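Long-range contacts in Hsp70/Hsp90 co-chaperone CNS1 (Saccharomyces cerevisiae, PDB 6HFM), which acts as a co-chaperone of Hsp90 and Hsp70, stimulating the ATPase of the Hsp70 Ssa1, and is represented here by its C-terminal wheel domain: residues A51-P56 / I141-K146; V67-T72 / T120-L125; E106-G111 / S129-L134. All coordinates share one frame; numbering follows the deposited sequence.

Contact 1: residues A51-P56 / I141-K146; sequences ALIMYP and IYIVPK
Ile53 lies beside both Ile141 and Ile143 at the apolar centre, the side chains of each pair pointing the same way. The tightest approach is Ile53 CG2 to Ile143 CD1 at 3.4 Å, closer than ordinary van der Waals contact. Ile141 CG1 sits between its own backbone N and carbonyl carbon (chi1 72°), a placing that brings it within 3.9 Å of Ile53 CG1. Alongside Ile143, the Tyr55 ring sets CE1 3.8 Å from Ile143 CB. Leu76 and Val80 of helix 73-82 pack on this face.

The backbones are neighbouring parallel strands, 47-55 and 139-145, in the mixed sheet of the wheel domain; two successive parallel bridges, Ile53 with Ile141 and Met54 with Tyr142, fix their register. Met54 and Tyr142 therefore emerge on the other face, where Met54 CB lies 3.6 Å from Tyr142 CD1. Trp156 meets this tyrosine ring edge-to-face. Where strand 47-55 ends, Pro56 crosses Val144 at about a right angle, CG to CG2 at 3.8 Å.

Three nearly straight backbone bonds close the seam: Ile141 N to Leu52 O (3.0 Å), Met54 N to Ile141 O (2.8 Å) and Ile143 N to Met54 O (2.9 Å). Farther out, the two phenol oxygens have polar partners beyond the paired segments, Tyr55 OH hydrogen-bonded to Asp62 OD2 and Tyr142 OH to Lys140 NZ.

Contact 2: residues V67-T72 / T120-L125; sequences VSELTT and TFHDIL
Glu69 and Thr71 present their carbonyl oxygens to the N-terminal end of helix 121-126, where Thr120 is the N-cap. His122 N donates to Glu69 O at 2.9 Å, and Phe121 N donates to Thr71 O at 3.2 Å, the latter almost in line with the carbonyl (C=O...N 167°). Thr120 OG1 takes the third N-H, that of Asp123, at 3.1 Å. Thr120 CG2 meanwhile reaches back across the contact to lie 3.6 Å from Leu70 O.

The carbonyls are presented by a type I turn from Ser68 to Thr71, pinned by Thr71 OG1 and Thr71 N, which both bond to Ser68 O from the same face of its plane. Glu69 CG stands between its backbone N and carbonyl carbon (chi1 69°), and the extended chain beyond runs beside His122. There Glu69 OE1 approaches the imidazole edge, 3.3 Å from His122 CD2, with carboxylate and ring planes 80° apart. His122 ND1 is turned to Asp123 OD1, 3.0 Å away and close to the ring plane. On the inner side, Phe121 CD2 lies 3.3 Å from Thr71 O, while Leu76 of helix 73-82 and Leu139 also pack on the ring.

All three leading N-H groups of the helix are thus satisfied. The Glu69 carboxylate would probably add a favourable charge beside this positive helix end. Asp123, bonded to ND1, is likely to be the main influence favouring a protonated imidazole, with Glu69 adding less because its salt bridge to Arg16 offsets its charge.

Contact 3: residues E106-G111 / S129-L134; sequences ETKAGG and SPDVPL
Lys108 N donates to Asp131 O at 2.9 Å, the one direct hydrogen bond between the loops 106-111 and 129-134. Pro133 packs beside this bond: its CD comes to 3.3 Å from Glu106 O, and its CG lies against Lys108 N and CA. An alanine at Pro133 would lack CG and CD, and would probably leave a gap against Glu106 O and the Lys108 backbone while freeing the local chain to turn about its N-CA bond. The Lys108 side chain passes that of Asp131 at a slant, with Lys108 CD 3.3 Å from Asp131 OD2; Lys108 CG is anti to the backbone N (chi1 -166°) and the chain stays extended.

Water supplies the next layer. One molecule sits 2.7 Å from Glu106 O and 2.9 Å from Pro133 O. Another accepts from Lys108 NZ at 3.0 Å and donates to Asp131 OD2 at 2.7 Å, bridging charges that form no direct salt bridge.

Behind these contacts, residues Thr107 to Gly110 make a type I turn joining the antiparallel strands 101-106 and 112-114 into a hairpin. Thr107 N bonds to Gly111 O, and Gly110 has a positive phi (91°) at which a CB would press on the preceding carbonyl. The Glu106 carboxylate is held by Lys140, Arg164 and Arg165. On the opposite segment, Asp131 OD1 hydrogen-bonds to Thr19 OG1, and the Asp131 side chain comes within about 3 Å of the bound magnesium ion. With that ion close by and Lys108 linked through water, the Asp131 carboxylate is likely to remain ionised.

In the fold
All three contacts belong to the wheel domain, their centres 15 to 16 Å apart. Contacts 1 and 2 share the main sheet, in which strands 47-55 and 60-68 are neighbours: Ala51 CB lies 3.8 Å from Val67 CG2, and Ile141 CG2 lies 4.2 Å from Phe121 CE1. Contacts 2 and 3 alternate along the chain and meet through helix 121-126, where Ile124 CG2 is 3.7 Å from Val132 CG1 and Leu125 CD1 is 3.7 Å from Leu134 CD2. Leu125 in contact 2 and Asn17 bind the magnesium ion, which Asp131 of contact 3 also approaches. Contact 1 touches contact 3 at Tyr142 OH, 4.0 Å from Glu106 OE1; Lys140 bonds to both atoms.

Contact 1: residues A51-P56 / I141-K146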
loop_
_atom_site.group_PDB
_atom_site.type_symbol
_atom_site.label_atom_id
_atom_site.label_comp_id
_atom_site.label_asym_id
_atom_site.label_seq_id
_atom_site.Cartn_x
_atom_site.Cartn_y
_atom_site.Cartn_z
ATOM N N ALA A 51 1.672 -4.680 -4.429
ATOM C CA ALA A 51 2.057 -3.631 -3.483
ATOM C C ALA A 51 3.321 -2.902 -3.913
ATOM O O ALA A 51 4.315 -3.532 -4.306
ATOM C CB ALA A 51 2.249 -4.213 -2.092
ATOM N N LEU A 52 3.267 -1.570 -3.842
ATOM C CA LEU A 52 4.444 -0.715 -3.919
ATOM C C LEU A 52 4.820 -0.328 -2.495
ATOM O O LEU A 52 3.986 0.200 -1.752
ATOM C CB LEU A 52 4.147 0.541 -4.743
ATOM C CG LEU A 52 3.935 0.324 -6.239
ATOM C CD1 LEU A 52 3.392 1.587 -6.891
ATOM C CD2 LEU A 52 5.229 -0.096 -6.921
ATOM N N ILE A 53 6.068 -0.601 -2.109
ATOM C CA ILE A 53 6.555 -0.294 -0.764
ATOM C C ILE A 53 7.632 0.773 -0.915
ATOM O O ILE A 53 8.711 0.499 -1.430
ATOM C CB ILE A 53 7.085 -1.551 -0.029
ATOM C CG1 ILE A 53 5.991 -2.637 0.028
ATOM C CG2 ILE A 53 7.540 -1.208 1.384
ATOM C CD1 ILE A 53 6.148 -3.713 -1.016
ATOM N N MET A 54 7.315 1.988 -0.474
ATOM C CA MET A 54 8.181 3.151 -0.648
ATOM C C MET A 54 9.030 3.361 0.602
ATOM O O MET A 54 8.525 3.265 1.721
ATOM C CB MET A 54 7.348 4.417 -0.890
ATOM C CG MET A 54 6.221 4.285 -1.908
ATOM S SD MET A 54 6.754 3.678 -3.518
ATOM C CE MET A 54 7.832 5.006 -4.047
ATOM N N TYR A 55 10.316 3.653 0.401
ATOM C CA TYR A 55 11.225 4.052 1.478
ATOM C C TYR A 55 11.716 5.463 1.144
ATOM O O TYR A 55 12.834 5.632 0.645
ATOM C CB TYR A 55 12.399 3.069 1.589
ATOM C CG TYR A 55 11.999 1.612 1.657
ATOM C CD1 TYR A 55 11.566 1.038 2.856
ATOM C CD2 TYR A 55 12.057 0.799 0.526
ATOM C CE1 TYR A 55 11.205 -0.299 2.924
ATOM C CE2 TYR A 55 11.703 -0.538 0.588
ATOM C CZ TYR A 55 11.271 -1.083 1.786
ATOM O OH TYR A 55 10.907 -2.408 1.848
ATOM N N PRO A 56 10.875 6.487 1.398
ATOM C CA PRO A 56 11.193 7.844 0.914
ATOM C C PRO A 56 12.483 8.452 1.477
ATOM O O PRO A 56 13.165 9.196 0.759
ATOM C CB PRO A 56 9.959 8.670 1.316
ATOM C CG PRO A 56 9.259 7.864 2.360
ATOM C CD PRO A 56 9.551 6.432 2.043
ATOM N N ILE A 141 2.334 1.760 0.226
ATOM C CA ILE A 141 2.679 2.005 1.632
ATOM C C ILE A 141 4.031 2.711 1.697
ATOM O O ILE A 141 4.862 2.571 0.788
ATOM C CB ILE A 141 2.650 0.707 2.500
ATOM C CG1 ILE A 141 3.815 -0.236 2.199
ATOM C CG2 ILE A 141 1.323 -0.020 2.319
ATOM C CD1 ILE A 141 3.974 -1.346 3.221
ATOM N N TYR A 142 4.219 3.475 2.770
ATOM C CA TYR A 142 5.465 4.187 3.039
ATOM C C TYR A 142 6.041 3.651 4.339
ATOM O O TYR A 142 5.386 3.707 5.377
ATOM C CB TYR A 142 5.212 5.702 3.151
ATOM C CG TYR A 142 4.579 6.304 1.909
ATOM C CD1 TYR A 142 5.362 6.826 0.883
ATOM C CD2 TYR A 142 3.191 6.312 1.746
ATOM C CE1 TYR A 142 4.786 7.359 -0.270
ATOM C CE2 TYR A 142 2.604 6.847 0.606
ATOM C CZ TYR A 142 3.400 7.361 -0.402
ATOM O OH TYR A 142 2.804 7.878 -1.530
ATOM N N ILE A 143 7.267 3.128 4.280
ATOM C CA ILE A 143 7.955 2.626 5.470
ATOM C C ILE A 143 8.999 3.665 5.870
ATOM O O ILE A 143 9.917 3.963 5.100
ATOM C CB ILE A 143 8.550 1.219 5.221
ATOM C CG1 ILE A 143 7.400 0.209 5.087
ATOM C CG2 ILE A 143 9.490 0.813 6.353
ATOM C CD1 ILE A 143 7.811 -1.220 4.782
ATOM N N VAL A 144 8.820 4.247 7.058
ATOM C CA VAL A 144 9.667 5.350 7.544
ATOM C C VAL A 144 10.049 5.102 9.006
ATOM O O VAL A 144 9.180 4.857 9.830
ATOM C CB VAL A 144 8.930 6.709 7.442
ATOM C CG1 VAL A 144 9.833 7.859 7.883
ATOM C CG2 VAL A 144 8.456 6.951 6.012
ATOM N N PRO A 145 11.349 5.190 9.346
ATOM C CA PRO A 145 11.699 5.038 10.763
ATOM C C PRO A 145 10.918 5.983 11.674
ATOM O O PRO A 145 10.705 7.142 11.311
ATOM C CB PRO A 145 13.187 5.388 10.789
ATOM C CG PRO A 145 13.672 5.024 9.430
ATOM C CD PRO A 145 12.542 5.357 8.500
ATOM N N LYS A 146 10.484 5.484 12.831
ATOM C CA LYS A 146 9.770 6.299 13.817
ATOM C C LYS A 146 10.499 7.618 14.106
ATOM O O LYS A 146 9.874 8.676 14.175
ATOM C CB LYS A 146 9.571 5.500 15.117
ATOM C CG LYS A 146 8.788 6.224 16.207
ATOM C CD LYS A 146 8.626 5.350 17.446
ATOM C CE LYS A 146 8.459 6.187 18.706
ATOM N NZ LYS A 146 8.563 5.355 19.937
#

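Contact 2: residues V67-T72 / T120-L125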
loop_
_atom_site.group_PDB
_atom_site.type_symbol
_atom_site.label_atom_id
_atom_site.label_comp_id
_atom_site.label_asym_id
_atom_site.label_seq_id
_atom_site.Cartn_x
_atom_site.Cartn_y
_atom_site.Cartn_z
ATOM N N VAL A 67 0.009 -9.703 -2.878
ATOM C CA VAL A 67 -0.220 -9.611 -1.440
ATOM C C VAL A 67 -1.690 -9.919 -1.189
ATOM O O VAL A 67 -2.560 -9.262 -1.753
ATOM C CB VAL A 67 0.093 -8.191 -0.909
ATOM C CG1 VAL A 67 -0.217 -8.076 0.581
ATOM C CG2 VAL A 67 1.551 -7.830 -1.178
ATOM N N SER A 68 -1.965 -10.910 -0.341
ATOM C CA SER A 68 -3.341 -11.214 0.052
ATOM C C SER A 68 -3.892 -10.145 0.985
ATOM O O SER A 68 -3.182 -9.659 1.863
ATOM C CB SER A 68 -3.422 -12.562 0.774
ATOM O OG SER A 68 -4.695 -12.720 1.383
ATOM N N GLU A 69 -5.180 -9.833 0.825
ATOM C CA GLU A 69 -5.893 -8.925 1.737
ATOM C C GLU A 69 -5.879 -9.368 3.212
ATOM O O GLU A 69 -6.049 -8.543 4.099
ATOM C CB GLU A 69 -7.348 -8.754 1.289
ATOM C CG GLU A 69 -8.202 -10.001 1.462
ATOM C CD GLU A 69 -9.608 -9.847 0.936
ATOM O OE1 GLU A 69 -10.104 -8.705 0.824
ATOM O OE2 GLU A 69 -10.224 -10.890 0.617
ATOM N N LEU A 70 -5.721 -10.669 3.465
ATOM C CA LEU A 70 -5.636 -11.181 4.840
ATOM C C LEU A 70 -4.253 -11.025 5.484
ATOM O O LEU A 70 -4.092 -11.317 6.674
ATOM C CB LEU A 70 -6.072 -12.649 4.888
ATOM C CG LEU A 70 -7.502 -12.950 4.425
ATOM C CD1 LEU A 70 -7.772 -14.434 4.602
ATOM C CD2 LEU A 70 -8.540 -12.135 5.180
ATOM N N THR A 71 -3.262 -10.583 4.710
ATOM C CA THR A 71 -1.937 -10.248 5.239
ATOM C C THR A 71 -2.039 -9.041 6.180
ATOM O O THR A 71 -2.736 -8.067 5.867
ATOM C CB THR A 71 -0.963 -9.895 4.093
ATOM O OG1 THR A 71 -0.988 -10.918 3.094
ATOM C CG2 THR A 71 0.467 -9.753 4.601
ATOM N N THR A 72 -1.355 -9.100 7.323
ATOM C CA THR A 72 -1.275 -7.941 8.216
ATOM C C THR A 72 -0.151 -7.005 7.791
ATOM O O THR A 72 0.775 -7.398 7.083
ATOM C CB THR A 72 -1.051 -8.318 9.694
ATOM O OG1 THR A 72 0.214 -8.975 9.844
ATOM C CG2 THR A 72 -2.188 -9.209 10.202
ATOM N N THR A 120 -5.194 -6.106 9.205
ATOM C CA THR A 120 -5.133 -6.664 7.856
ATOM C C THR A 120 -5.408 -5.571 6.823
ATOM O O THR A 120 -6.079 -4.573 7.110
ATOM C CB THR A 120 -6.160 -7.783 7.639
ATOM O OG1 THR A 120 -7.483 -7.254 7.784
ATOM C CG2 THR A 120 -5.936 -8.937 8.625
ATOM N N PHE A 121 -4.898 -5.764 5.611
ATOM C CA PHE A 121 -5.196 -4.822 4.536
ATOM C C PHE A 121 -6.689 -4.813 4.197
ATOM O O PHE A 121 -7.236 -3.751 3.895
ATOM C CB PHE A 121 -4.297 -5.065 3.325
ATOM C CG PHE A 121 -2.869 -4.664 3.576
ATOM C CD1 PHE A 121 -2.524 -3.311 3.667
ATOM C CD2 PHE A 121 -1.877 -5.619 3.768
ATOM C CE1 PHE A 121 -1.216 -2.927 3.930
ATOM C CE2 PHE A 121 -0.563 -5.234 4.024
ATOM C CZ PHE A 121 -0.236 -3.889 4.113
ATOM N N HIS A 122 -7.352 -5.966 4.299
ATOM C CA HIS A 122 -8.815 -6.030 4.156
ATOM C C HIS A 122 -9.498 -5.020 5.077
ATOM O O HIS A 122 -10.356 -4.255 4.636
ATOM C CB HIS A 122 -9.352 -7.446 4.464
ATOM C CG HIS A 122 -10.851 -7.531 4.512
ATOM N ND1 HIS A 122 -11.564 -7.408 5.685
ATOM C CD2 HIS A 122 -11.767 -7.711 3.532
ATOM C CE1 HIS A 122 -12.856 -7.517 5.427
ATOM N NE2 HIS A 122 -13.007 -7.699 4.128
ATOM N N ASP A 123 -9.129 -5.037 6.356
ATOM C CA ASP A 123 -9.766 -4.155 7.338
ATOM C C ASP A 123 -9.454 -2.676 7.103
ATOM O O ASP A 123 -10.338 -1.835 7.254
ATOM C CB ASP A 123 -9.419 -4.588 8.769
ATOM C CG ASP A 123 -10.128 -5.887 9.185
ATOM O OD1 ASP A 123 -10.961 -6.421 8.415
ATOM O OD2 ASP A 123 -9.867 -6.369 10.302
ATOM N N ILE A 124 -8.218 -2.363 6.706
ATOM C CA ILE A 124 -7.842 -0.975 6.385
ATOM C C ILE A 124 -8.633 -0.429 5.193
ATOM O O ILE A 124 -9.145 0.687 5.246
ATOM C CB ILE A 124 -6.319 -0.847 6.136
ATOM C CG1 ILE A 124 -5.564 -1.079 7.448
ATOM C CG2 ILE A 124 -5.954 0.524 5.552
ATOM C CD1 ILE A 124 -4.084 -1.339 7.274
ATOM N N LEU A 125 -8.741 -1.219 4.129
ATOM C CA LEU A 125 -9.441 -0.778 2.915
ATOM C C LEU A 125 -10.969 -0.740 3.072
ATOM O O LEU A 125 -11.630 -0.014 2.328
ATOM C CB LEU A 125 -9.064 -1.662 1.713
ATOM C CG LEU A 125 -7.585 -1.739 1.288
ATOM C CD1 LEU A 125 -7.411 -2.697 0.118
ATOM C CD2 LEU A 125 -7.012 -0.379 0.943
#

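Contact 3: residues E106-G111 / S129-L134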
loop_
_atom_site.group_PDB
_atom_site.type_symbol
_atom_site.label_atom_id
_atom_site.label_comp_id
_atom_site.label_asym_id
_atom_site.label_seq_id
_atom_site.Cartn_x
_atom_site.Cartn_y
_atom_site.Cartn_z
ATOM N N GLU A 106 -1.592 6.739 2.176
ATOM C CA GLU A 106 -2.284 7.944 1.738
ATOM C C GLU A 106 -3.799 7.740 1.837
ATOM O O GLU A 106 -4.303 6.651 1.543
ATOM C CB GLU A 106 -1.873 8.286 0.306
ATOM C CG GLU A 106 -2.408 9.609 -0.221
ATOM C CD GLU A 106 -1.914 9.947 -1.622
ATOM O OE1 GLU A 106 -0.841 9.446 -2.041
ATOM O OE2 GLU A 106 -2.593 10.744 -2.304
ATOM N N THR A 107 -4.520 8.785 2.247
ATOM C CA THR A 107 -5.985 8.736 2.334
ATOM C C THR A 107 -6.619 9.376 1.100
ATOM O O THR A 107 -5.933 10.001 0.290
ATOM C CB THR A 107 -6.500 9.451 3.601
ATOM O OG1 THR A 107 -6.159 10.842 3.549
ATOM C CG2 THR A 107 -5.912 8.834 4.855
ATOM N N LYS A 108 -7.934 9.242 0.958
ATOM C CA LYS A 108 -8.633 9.850 -0.177
ATOM C C LYS A 108 -8.453 11.375 -0.197
ATOM O O LYS A 108 -8.369 11.971 -1.265
ATOM C CB LYS A 108 -10.127 9.489 -0.183
ATOM C CG LYS A 108 -10.801 9.813 -1.513
ATOM C CD LYS A 108 -12.265 9.413 -1.552
ATOM C CE LYS A 108 -12.917 9.899 -2.835
ATOM N NZ LYS A 108 -14.366 9.560 -2.884
ATOM N N ALA A 109 -8.365 11.992 0.984
ATOM C CA ALA A 109 -8.128 13.436 1.095
ATOM C C ALA A 109 -6.729 13.885 0.645
ATOM O O ALA A 109 -6.506 15.076 0.445
ATOM C CB ALA A 109 -8.379 13.893 2.526
ATOM N N GLY A 110 -5.794 12.948 0.488
ATOM C CA GLY A 110 -4.403 13.268 0.162
ATOM C C GLY A 110 -3.521 13.445 1.387
ATOM O O GLY A 110 -2.363 13.864 1.262
ATOM N N GLY A 111 -4.062 13.137 2.570
ATOM C CA GLY A 111 -3.295 13.096 3.807
ATOM C C GLY A 111 -2.651 11.741 4.032
ATOM O O GLY A 111 -2.697 10.871 3.161
ATOM N N SER A 129 -14.448 5.585 7.099
ATOM C CA SER A 129 -13.547 6.633 7.578
ATOM C C SER A 129 -12.613 6.030 8.624
ATOM O O SER A 129 -13.104 5.382 9.555
ATOM C CB SER A 129 -14.340 7.781 8.198
ATOM O OG SER A 129 -14.890 8.607 7.189
ATOM N N PRO A 130 -11.295 6.204 8.506
ATOM C CA PRO A 130 -10.603 6.894 7.398
ATOM C C PRO A 130 -10.612 6.102 6.087
ATOM O O PRO A 130 -10.480 4.873 6.105
ATOM C CB PRO A 130 -9.171 7.038 7.908
ATOM C CG PRO A 130 -9.025 5.995 8.958
ATOM C CD PRO A 130 -10.366 5.757 9.554
ATOM N N ASP A 131 -10.756 6.824 4.977
ATOM C CA ASP A 131 -10.875 6.236 3.642
ATOM C C ASP A 131 -9.472 6.087 3.051
ATOM O O ASP A 131 -8.863 7.076 2.642
ATOM C CB ASP A 131 -11.764 7.134 2.763
ATOM C CG ASP A 131 -12.209 6.465 1.460
ATOM O OD1 ASP A 131 -11.788 5.326 1.154
ATOM O OD2 ASP A 131 -13.005 7.103 0.728
ATOM N N VAL A 132 -8.972 4.850 3.024
ATOM C CA VAL A 132 -7.612 4.532 2.565
ATOM C C VAL A 132 -7.724 3.763 1.239
ATOM O O VAL A 132 -8.116 2.588 1.252
ATOM C CB VAL A 132 -6.859 3.684 3.614
ATOM C CG1 VAL A 132 -5.478 3.270 3.116
ATOM C CG2 VAL A 132 -6.736 4.455 4.926
ATOM N N PRO A 133 -7.379 4.406 0.096
ATOM C CA PRO A 133 -7.572 3.736 -1.198
ATOM C C PRO A 133 -6.442 2.836 -1.692
ATOM O O PRO A 133 -5.291 2.947 -1.252
ATOM C CB PRO A 133 -7.730 4.911 -2.190
ATOM C CG PRO A 133 -7.780 6.146 -1.374
ATOM C CD PRO A 133 -7.084 5.839 -0.096
ATOM N N LEU A 134 -6.793 1.965 -2.638
ATOM C CA LEU A 134 -5.834 1.440 -3.597
ATOM C C LEU A 134 -5.487 2.552 -4.592
ATOM O O LEU A 134 -6.302 3.446 -4.864
ATOM C CB LEU A 134 -6.403 0.233 -4.353
ATOM C CG LEU A 134 -6.718 -1.040 -3.562
ATOM C CD1 LEU A 134 -7.329 -2.077 -4.492
ATOM C CD2 LEU A 134 -5.475 -1.590 -2.890
HETATM O O HOH W 1 -3.466 4.361 0.426
HETATM O O HOH W 2 -14.714 7.009 -1.352
#